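Local coordinates for protein mucus binding proteinn (Lactobacillus reuteri, PDB 4MT5) that probably binds mucin glycoproteins of gastrointestinal mucus as one repeat of a large adhesin anchored to the bacterial cell wall, at residues His72-Thr77 and Tyr117-Thr123. Sequence-based numbering, arbitrary orientation.
Sequences HGMTHT and YTTDNVT
His72 points its ND1 straight at Asp120, donating to OD2 at 2.7 Å with an N-H...O angle of 171°. The acceptor lies in the plane of the imidazole and uses its syn lone pair, while the carboxylate itself is turned steeply, 77° from the ring. Val122 sits over one face of that ring, its CB 3.8 Å from the ring centroid and almost on the normal, and Thr123 CG2 comes up obliquely near His72 CE1. With CG anti to the backbone N (chi1 -176°), Asp120 can reach the ring with OD2 while its OD1 accepts from Val122 N, an Asx turn, and from Thr123 N, which extends it to an Asx motif. Replacing Asp120 by an alanine removes both oxygens, and His72 ND1 would probably lose its acceptor and the backbone of Val122 and Thr123 its hold. Next along the chain, Asn121 N donates to Gly73 O, and Thr75 OG1 gives a 2.7 Å hydrogen bond to Asn121 OD1; a water accepts from Asn121 ND2 and donates to Thr75 OG1.

Beyond this the segments run as an antiparallel ladder, Thr75 with Thr119 and Thr77 with Tyr117 being its hydrogen-bonded pairs. Through it, strand 65-77, which also pairs with strands 2-10 and 46-51, joins strand 104-120 of the Muc B2-like domain, so a continuous sheet carries the chain through this middle part of the Mub repeat, consistent with its ubiquitin-like beta-grasp architecture. On the Thr75 face, a second water bridges Thr75 O, Thr77 OG1 and Thr119 OG1, and Thr77 CB rests on the Tyr117 ring, 4.1 Å from its centroid. Met74, on the other face, bends at chi2 and brings SD within 3.8 Å of Asp120 CA. Further out, Asp10 binds His72 NE2, holding the imidazole from its far nitrogen, and Asn83 O takes the Tyr117 hydroxyl.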
loop_
_atom_site.group_PDB
_atom_site.type_symbol
_atom_site.label_atom_id
_atom_site.label_comp_id
_atom_site.label_asym_id
_atom_site.label_seq_id
_atom_site.Cartn_x
_atom_site.Cartn_y
_atom_site.Cartn_z
ATOM N N HIS A 72 6.531 12.527 -9.740
ATOM C CA HIS A 72 5.247 12.123 -9.173
ATOM C C HIS A 72 5.241 12.232 -7.654
ATOM O O HIS A 72 6.208 11.873 -6.984
ATOM C CB HIS A 72 4.899 10.694 -9.577
ATOM C CG HIS A 72 4.446 10.560 -10.996
ATOM N ND1 HIS A 72 3.830 9.421 -11.477
ATOM C CD2 HIS A 72 4.511 11.419 -12.040
ATOM C CE1 HIS A 72 3.538 9.587 -12.753
ATOM N NE2 HIS A 72 3.943 10.789 -13.121
ATOM N N GLY A 73 4.136 12.732 -7.117
ATOM C CA GLY A 73 3.956 12.774 -5.683
ATOM C C GLY A 73 3.725 11.385 -5.145
ATOM O O GLY A 73 3.091 10.551 -5.787
ATOM N N MET A 74 4.252 11.117 -3.960
ATOM C CA MET A 74 4.004 9.831 -3.312
ATOM C C MET A 74 3.298 10.002 -1.971
ATOM O O MET A 74 3.655 10.874 -1.162
ATOM C CB MET A 74 5.304 9.041 -3.134
ATOM C CG MET A 74 6.009 8.674 -4.441
ATOM S SD MET A 74 5.074 7.583 -5.545
ATOM C CE MET A 74 6.221 7.466 -6.921
ATOM N N THR A 75 2.280 9.180 -1.754
ATOM C CA THR A 75 1.571 9.161 -0.486
ATOM C C THR A 75 1.781 7.833 0.211
ATOM O O THR A 75 1.445 6.779 -0.328
ATOM C CB THR A 75 0.070 9.367 -0.672
ATOM O OG1 THR A 75 -0.189 10.734 -1.020
ATOM C CG2 THR A 75 -0.655 9.043 0.616
ATOM N N HIS A 76 2.334 7.880 1.415
ATOM C CA HIS A 76 2.560 6.655 2.175
ATOM C C HIS A 76 1.470 6.359 3.217
ATOM O O HIS A 76 1.197 7.157 4.107
ATOM C CB HIS A 76 3.925 6.690 2.843
ATOM C CG HIS A 76 4.202 5.503 3.700
ATOM N ND1 HIS A 76 4.219 5.571 5.074
ATOM C CD2 HIS A 76 4.464 4.215 3.380
ATOM C CE1 HIS A 76 4.485 4.373 5.564
ATOM N NE2 HIS A 76 4.636 3.532 4.558
ATOM N N THR A 77 0.834 5.210 3.083
ATOM C CA THR A 77 -0.113 4.762 4.076
ATOM C C THR A 77 0.586 3.658 4.846
ATOM O O THR A 77 1.074 2.708 4.236
ATOM C CB THR A 77 -1.369 4.186 3.411
ATOM O OG1 THR A 77 -1.977 5.182 2.576
ATOM C CG2 THR A 77 -2.359 3.745 4.463
ATOM N N TYR A 117 1.631 0.638 2.449
ATOM C CA TYR A 117 1.981 0.677 1.037
ATOM C C TYR A 117 2.190 2.112 0.592
ATOM O O TYR A 117 1.898 3.043 1.334
ATOM C CB TYR A 117 0.880 0.028 0.208
ATOM C CG TYR A 117 -0.495 0.515 0.558
ATOM C CD1 TYR A 117 -1.264 -0.145 1.503
ATOM C CD2 TYR A 117 -1.027 1.631 -0.051
ATOM C CE1 TYR A 117 -2.535 0.290 1.831
ATOM C CE2 TYR A 117 -2.297 2.079 0.272
ATOM C CZ TYR A 117 -3.045 1.401 1.212
ATOM O OH TYR A 117 -4.304 1.849 1.536
ATOM N N THR A 118 2.701 2.291 -0.618
ATOM C CA THR A 118 2.872 3.626 -1.171
ATOM C C THR A 118 2.072 3.789 -2.456
ATOM O O THR A 118 2.130 2.930 -3.335
ATOM C CB THR A 118 4.334 3.910 -1.475
ATOM O OG1 THR A 118 5.102 3.711 -0.287
ATOM C CG2 THR A 118 4.506 5.355 -1.948
ATOM N N THR A 119 1.321 4.886 -2.556
ATOM C CA THR A 119 0.516 5.172 -3.738
ATOM C C THR A 119 1.144 6.329 -4.509
ATOM O O THR A 119 1.693 7.242 -3.897
ATOM C CB THR A 119 -0.929 5.549 -3.372
ATOM O OG1 THR A 119 -1.488 4.542 -2.528
ATOM C CG2 THR A 119 -1.781 5.653 -4.617
ATOM N N ASP A 120 1.078 6.264 -5.844
ATOM C CA ASP A 120 1.508 7.331 -6.732
ATOM C C ASP A 120 0.365 8.335 -6.771
ATOM O O ASP A 120 -0.759 7.960 -7.066
ATOM C CB ASP A 120 1.747 6.727 -8.117
ATOM C CG ASP A 120 2.308 7.722 -9.133
ATOM O OD1 ASP A 120 1.755 8.839 -9.293
ATOM O OD2 ASP A 120 3.298 7.352 -9.805
ATOM N N ASN A 121 0.644 9.598 -6.463
ATOM C CA ASN A 121 -0.403 10.629 -6.407
ATOM C C ASN A 121 -0.969 11.012 -7.776
ATOM O O ASN A 121 -2.093 11.525 -7.878
ATOM C CB ASN A 121 0.108 11.911 -5.733
ATOM C CG ASN A 121 0.247 11.782 -4.225
ATOM O OD1 ASN A 121 0.272 10.676 -3.666
ATOM N ND2 ASN A 121 0.348 12.923 -3.555
ATOM N N VAL A 122 -0.176 10.797 -8.819
ATOM C CA VAL A 122 -0.585 11.155 -10.164
ATOM C C VAL A 122 -1.360 10.012 -10.804
ATOM O O VAL A 122 -2.470 10.198 -11.287
ATOM C CB VAL A 122 0.627 11.532 -11.051
ATOM C CG1 VAL A 122 0.210 11.632 -12.503
ATOM C CG2 VAL A 122 1.258 12.843 -10.580
ATOM N N THR A 123 -0.792 8.819 -10.796
ATOM C CA THR A 123 -1.478 7.727 -11.451
ATOM C C THR A 123 -2.603 7.182 -10.586
ATOM O O THR A 123 -3.645 6.777 -11.098
ATOM C CB THR A 123 -0.526 6.588 -11.818
ATOM O OG1 THR A 123 -0.116 5.905 -10.629
ATOM C CG2 THR A 123 0.691 7.133 -12.523
HETATM O O HOH W 1 -0.955 5.629 -0.028
HETATM O O HOH W 2 1.463 13.548 -0.923
#